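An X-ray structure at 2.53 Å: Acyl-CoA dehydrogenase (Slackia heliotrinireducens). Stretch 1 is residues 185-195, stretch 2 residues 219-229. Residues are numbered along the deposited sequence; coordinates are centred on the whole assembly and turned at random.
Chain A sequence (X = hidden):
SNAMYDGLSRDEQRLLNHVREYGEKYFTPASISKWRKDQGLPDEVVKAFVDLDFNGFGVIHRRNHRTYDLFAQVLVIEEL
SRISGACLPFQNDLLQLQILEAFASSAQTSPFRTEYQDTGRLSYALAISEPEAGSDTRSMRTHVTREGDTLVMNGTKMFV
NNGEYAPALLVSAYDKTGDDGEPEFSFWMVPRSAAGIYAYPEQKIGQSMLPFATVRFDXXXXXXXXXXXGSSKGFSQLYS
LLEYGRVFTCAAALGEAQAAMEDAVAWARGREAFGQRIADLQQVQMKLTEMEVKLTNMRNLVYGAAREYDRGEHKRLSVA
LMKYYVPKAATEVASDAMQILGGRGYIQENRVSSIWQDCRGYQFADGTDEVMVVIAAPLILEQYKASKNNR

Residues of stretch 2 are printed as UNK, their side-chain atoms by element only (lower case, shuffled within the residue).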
# COMPACT_ATOMS: atom_id res chain seq x y z
N PHE A 185 33.95 -25.45 -7.09
CA PHE A 185 32.59 -25.93 -6.90
C PHE A 185 32.48 -27.43 -7.17
O PHE A 185 33.10 -27.95 -8.10
CB PHE A 185 31.62 -25.19 -7.80
CG PHE A 185 30.20 -25.56 -7.58
CD1 PHE A 185 29.54 -26.38 -8.48
CD2 PHE A 185 29.53 -25.13 -6.44
CE1 PHE A 185 28.22 -26.74 -8.27
CE2 PHE A 185 28.22 -25.49 -6.22
CZ PHE A 185 27.56 -26.29 -7.14
N SER A 186 31.69 -28.12 -6.36
CA SER A 186 31.55 -29.57 -6.48
C SER A 186 30.28 -30.07 -5.83
O SER A 186 29.80 -29.48 -4.85
CB SER A 186 32.75 -30.27 -5.86
OG SER A 186 32.70 -30.18 -4.45
N PHE A 187 29.75 -31.16 -6.36
CA PHE A 187 28.58 -31.82 -5.78
C PHE A 187 28.96 -33.21 -5.31
O PHE A 187 29.74 -33.90 -5.97
CB PHE A 187 27.43 -31.90 -6.79
CG PHE A 187 26.39 -30.81 -6.64
CD1 PHE A 187 25.54 -30.79 -5.54
CD2 PHE A 187 26.25 -29.82 -7.61
CE1 PHE A 187 24.57 -29.80 -5.40
CE2 PHE A 187 25.29 -28.83 -7.48
CZ PHE A 187 24.45 -28.82 -6.38
N TRP A 188 28.41 -33.62 -4.17
CA TRP A 188 28.69 -34.92 -3.59
C TRP A 188 27.42 -35.63 -3.16
O TRP A 188 26.63 -35.08 -2.39
CB TRP A 188 29.61 -34.76 -2.38
CG TRP A 188 30.91 -34.10 -2.67
CD1 TRP A 188 31.13 -32.76 -2.83
CD2 TRP A 188 32.18 -34.74 -2.78
NE1 TRP A 188 32.47 -32.54 -3.05
CE2 TRP A 188 33.13 -33.73 -3.03
CE3 TRP A 188 32.61 -36.07 -2.71
CZ2 TRP A 188 34.48 -34.02 -3.21
CZ3 TRP A 188 33.94 -36.35 -2.88
CH2 TRP A 188 34.87 -35.33 -3.13
N MSE A 189 27.22 -36.86 -3.62
CA MSE A 189 26.07 -37.66 -3.19
C MSE A 189 26.44 -38.48 -1.94
O MSE A 189 26.97 -39.58 -2.05
CB MSE A 189 25.59 -38.57 -4.32
CG MSE A 189 24.33 -39.36 -4.00
SE MSE A 189 22.77 -38.23 -3.71
CE MSE A 189 22.46 -37.59 -5.52
N VAL A 190 26.15 -37.93 -0.77
CA VAL A 190 26.61 -38.53 0.48
C VAL A 190 25.55 -39.37 1.15
O VAL A 190 24.46 -38.88 1.44
CB VAL A 190 27.08 -37.44 1.46
CG1 VAL A 190 27.61 -38.06 2.75
CG2 VAL A 190 28.12 -36.55 0.81
N PRO A 191 25.85 -40.66 1.39
CA PRO A 191 24.97 -41.55 2.15
C PRO A 191 24.70 -40.99 3.54
O PRO A 191 25.64 -40.54 4.19
CB PRO A 191 25.77 -42.86 2.24
CG PRO A 191 26.76 -42.79 1.14
CD PRO A 191 27.09 -41.33 0.96
N ARG A 192 23.45 -41.03 3.98
CA ARG A 192 23.06 -40.46 5.27
C ARG A 192 23.68 -41.27 6.41
O ARG A 192 23.72 -40.82 7.56
CB ARG A 192 21.53 -40.41 5.38
CG ARG A 192 20.96 -39.90 6.69
CD ARG A 192 20.94 -38.37 6.79
NE ARG A 192 20.02 -37.90 7.84
CZ ARG A 192 20.26 -38.01 9.15
NH1 ARG A 192 19.37 -37.57 10.02
NH2 ARG A 192 21.39 -38.56 9.59
N SER A 193 24.17 -42.45 6.08
CA SER A 193 24.75 -43.37 7.05
C SER A 193 26.23 -43.09 7.36
O SER A 193 26.78 -43.65 8.30
CB SER A 193 24.61 -44.81 6.55
OG SER A 193 25.39 -45.01 5.38
N ALA A 194 26.86 -42.25 6.55
CA ALA A 194 28.21 -41.78 6.84
C ALA A 194 28.26 -41.10 8.21
O ALA A 194 27.44 -40.24 8.51
CB ALA A 194 28.68 -40.82 5.77
N ALA A 195 29.22 -41.49 9.04
CA ALA A 195 29.32 -40.94 10.38
C ALA A 195 29.58 -39.44 10.32
O ALA A 195 30.22 -38.96 9.40
CB ALA A 195 30.41 -41.63 11.17
N UNK A 219 33.31 -33.48 10.11
CA UNK A 219 34.35 -34.36 9.57
C UNK A 219 33.82 -35.65 8.95
O UNK A 219 34.11 -36.73 9.43
o UNK A 219 36.80 -32.86 10.21
n UNK A 219 36.33 -33.30 12.36
c UNK A 219 35.38 -34.73 10.64
c UNK A 219 36.24 -33.55 11.05
N UNK A 220 33.03 -35.53 7.90
CA UNK A 220 32.47 -36.72 7.28
C UNK A 220 33.37 -37.24 6.17
O UNK A 220 33.73 -36.51 5.25
c UNK A 220 31.08 -36.45 6.72
c UNK A 220 30.53 -37.70 6.06
c UNK A 220 30.17 -35.98 7.84
N UNK A 221 33.76 -38.51 6.28
CA UNK A 221 34.58 -39.15 5.26
C UNK A 221 33.78 -39.35 3.99
O UNK A 221 32.75 -40.04 3.98
o UNK A 221 37.86 -41.43 7.93
c UNK A 221 35.95 -40.43 6.98
c UNK A 221 37.04 -41.48 7.00
c UNK A 221 35.09 -40.50 5.74
o UNK A 221 37.09 -42.34 6.08
N UNK A 222 34.25 -38.75 2.90
CA UNK A 222 33.56 -38.91 1.63
C UNK A 222 34.47 -39.64 0.64
O UNK A 222 35.66 -39.36 0.56
c UNK A 222 33.10 -37.54 1.06
c UNK A 222 34.27 -36.59 0.88
c UNK A 222 32.05 -36.92 1.98
N UNK A 223 33.90 -40.59 -0.09
CA UNK A 223 34.67 -41.33 -1.09
C UNK A 223 34.69 -40.57 -2.42
O UNK A 223 33.81 -39.77 -2.71
c UNK A 223 34.09 -42.74 -1.26
n UNK A 223 33.28 -45.49 2.23
c UNK A 223 34.01 -45.95 0.99
c UNK A 223 33.77 -45.05 -0.24
c UNK A 223 34.43 -43.67 -0.10
N UNK A 224 35.72 -40.81 -3.22
CA UNK A 224 35.86 -40.12 -4.50
C UNK A 224 34.71 -40.47 -5.46
O UNK A 224 34.25 -39.62 -6.23
c UNK A 224 37.43 -39.87 -6.53
o UNK A 224 37.65 -37.76 -5.43
c UNK A 224 37.21 -40.46 -5.14
c UNK A 224 37.57 -38.35 -6.52
o UNK A 224 37.62 -37.75 -7.62
N UNK A 225 34.23 -41.71 -5.37
CA UNK A 225 33.15 -42.19 -6.22
C UNK A 225 31.82 -41.46 -5.97
O UNK A 225 30.88 -41.59 -6.75
o UNK A 225 32.37 -44.00 -4.77
c UNK A 225 32.95 -43.70 -6.03
N UNK A 226 31.75 -40.71 -4.87
CA UNK A 226 30.54 -39.99 -4.51
C UNK A 226 30.43 -38.65 -5.24
O UNK A 226 29.33 -38.10 -5.37
c UNK A 226 30.29 -42.50 -0.45
c UNK A 226 30.29 -42.98 0.87
n UNK A 226 30.18 -43.18 -1.63
c UNK A 226 30.42 -41.14 -0.76
c UNK A 226 30.57 -40.69 1.59
c UNK A 226 30.37 -41.02 -2.19
c UNK A 226 30.22 -42.29 -2.67
c UNK A 226 30.47 -39.76 -3.00
c UNK A 226 30.44 -42.06 1.87
c UNK A 226 30.56 -40.22 0.28
N UNK A 227 31.55 -38.11 -5.69
CA UNK A 227 31.54 -36.81 -6.36
C UNK A 227 30.82 -36.90 -7.71
O UNK A 227 31.04 -37.84 -8.47
c UNK A 227 32.96 -36.28 -6.58
n UNK A 227 35.82 -33.02 -6.24
c UNK A 227 33.02 -34.82 -6.97
n UNK A 227 35.45 -34.97 -7.40
n UNK A 227 37.38 -34.70 -6.18
c UNK A 227 34.16 -34.53 -7.92
c UNK A 227 36.22 -34.23 -6.61
N UNK A 228 29.96 -35.92 -7.98
CA UNK A 228 29.23 -35.90 -9.24
C UNK A 228 30.17 -35.49 -10.37
O UNK A 228 30.82 -34.45 -10.29
c UNK A 228 25.57 -34.54 -8.77
c UNK A 228 28.03 -34.96 -9.17
c UNK A 228 26.81 -35.34 -8.31
c UNK A 228 26.54 -36.84 -8.33
N UNK A 229 30.23 -36.32 -11.40
CA UNK A 229 31.05 -36.06 -12.57
C UNK A 229 30.14 -35.81 -13.76
O UNK A 229 29.77 -36.75 -14.46
c UNK A 229 31.98 -37.24 -12.86
c UNK A 229 33.69 -38.83 -11.89
c UNK A 229 34.94 -38.00 -12.20
c UNK A 229 32.49 -37.94 -11.60
n UNK A 229 36.02 -38.76 -12.92

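Position 219 carries two carbons, the second holding one oxygen and one nitrogen: a carboxamide on a short stem, whose end leads away from stretch 1. It is Asn219, set where the chain turns a corner.

Position 220 has three carbons, forked at the first. One branch carbon lies 3.6 Å from CB of Ala194, another 3.4 Å from O of Ala195. This is Val220, with CG1 on the Ala194 methyl and CG2 near O of Ala195.

Position 221 shows three carbons ending in two oxygens, a carboxylate with its end leading away: Glu221, exposed.

At 222 three carbons again fork at CB, the CA-to-CB bond now pointing toward stretch 1. One branch sits over a face of the Trp188 ring; the other is 4.1 Å from CG2 of Val190. The residue is Val222, with CG2 on the indole and CG1 on the valine.

Position 223 has four carbons in a row ending in nitrogen, its CA-to-CB bond pointing away: Lys223. Its backbone matters more, since its O meets the edge of the Trp188 ring, 3.4 Å from CZ3.

Position 224 is a three-carbon chain ending in two oxygens, its CB pointing away but one carboxylate oxygen 4.4 Å from CH2 of Trp188. It is Glu224, and that oxygen is OE1.

Position 225, one carbon and one oxygen, has its CA-to-CB bond pointing away and touches nothing here: Ser225.

Position 226 has one carbon, then fused five- and six-membered rings with a single nitrogen; CD of Pro191 stands over a ring face, 3.4 Å from the six-membered ring centroid and nearly on the normal. It is Trp226.

Position 227 runs three carbons, a nitrogen, then a carbon with two more nitrogens. Its CB covers the Trp188 face opposite Val222, and the flat end group lays a face against CZ2 of Trp188. This is Arg227, whose NH1 forms a weakly hydrogen-bonded salt bridge with OE1 of Glu224 at 3.2 Å.

Position 228 has four carbons forked at the second, its CA-to-CB bond pointing toward stretch 1, one tip 3.8 Å from CB of Phe187: Leu228.

Position 229, four carbons ending in nitrogen, has its CA-to-CB bond pointing away: Lys229.

The rule is a short backbone clamp with two aromatic anchors. N of Leu228 donates to O of Phe187 (2.9 Å) and N of Met189 to O of Trp226 (3.0 Å), both nearly straight, flanking the single bridge between Trp188 and Arg227. Each stretch supplies an indole: Trp188, from a strand, is sandwiched by Val222 and Arg227, while Trp226, from a 3-10 segment, receives Pro191. NE1 of Trp188 donates to OG of Ser186 at 2.8 Å, so the buried indole nitrogen is paired.

Stretch 2 219-229: NVEVKESWRLK
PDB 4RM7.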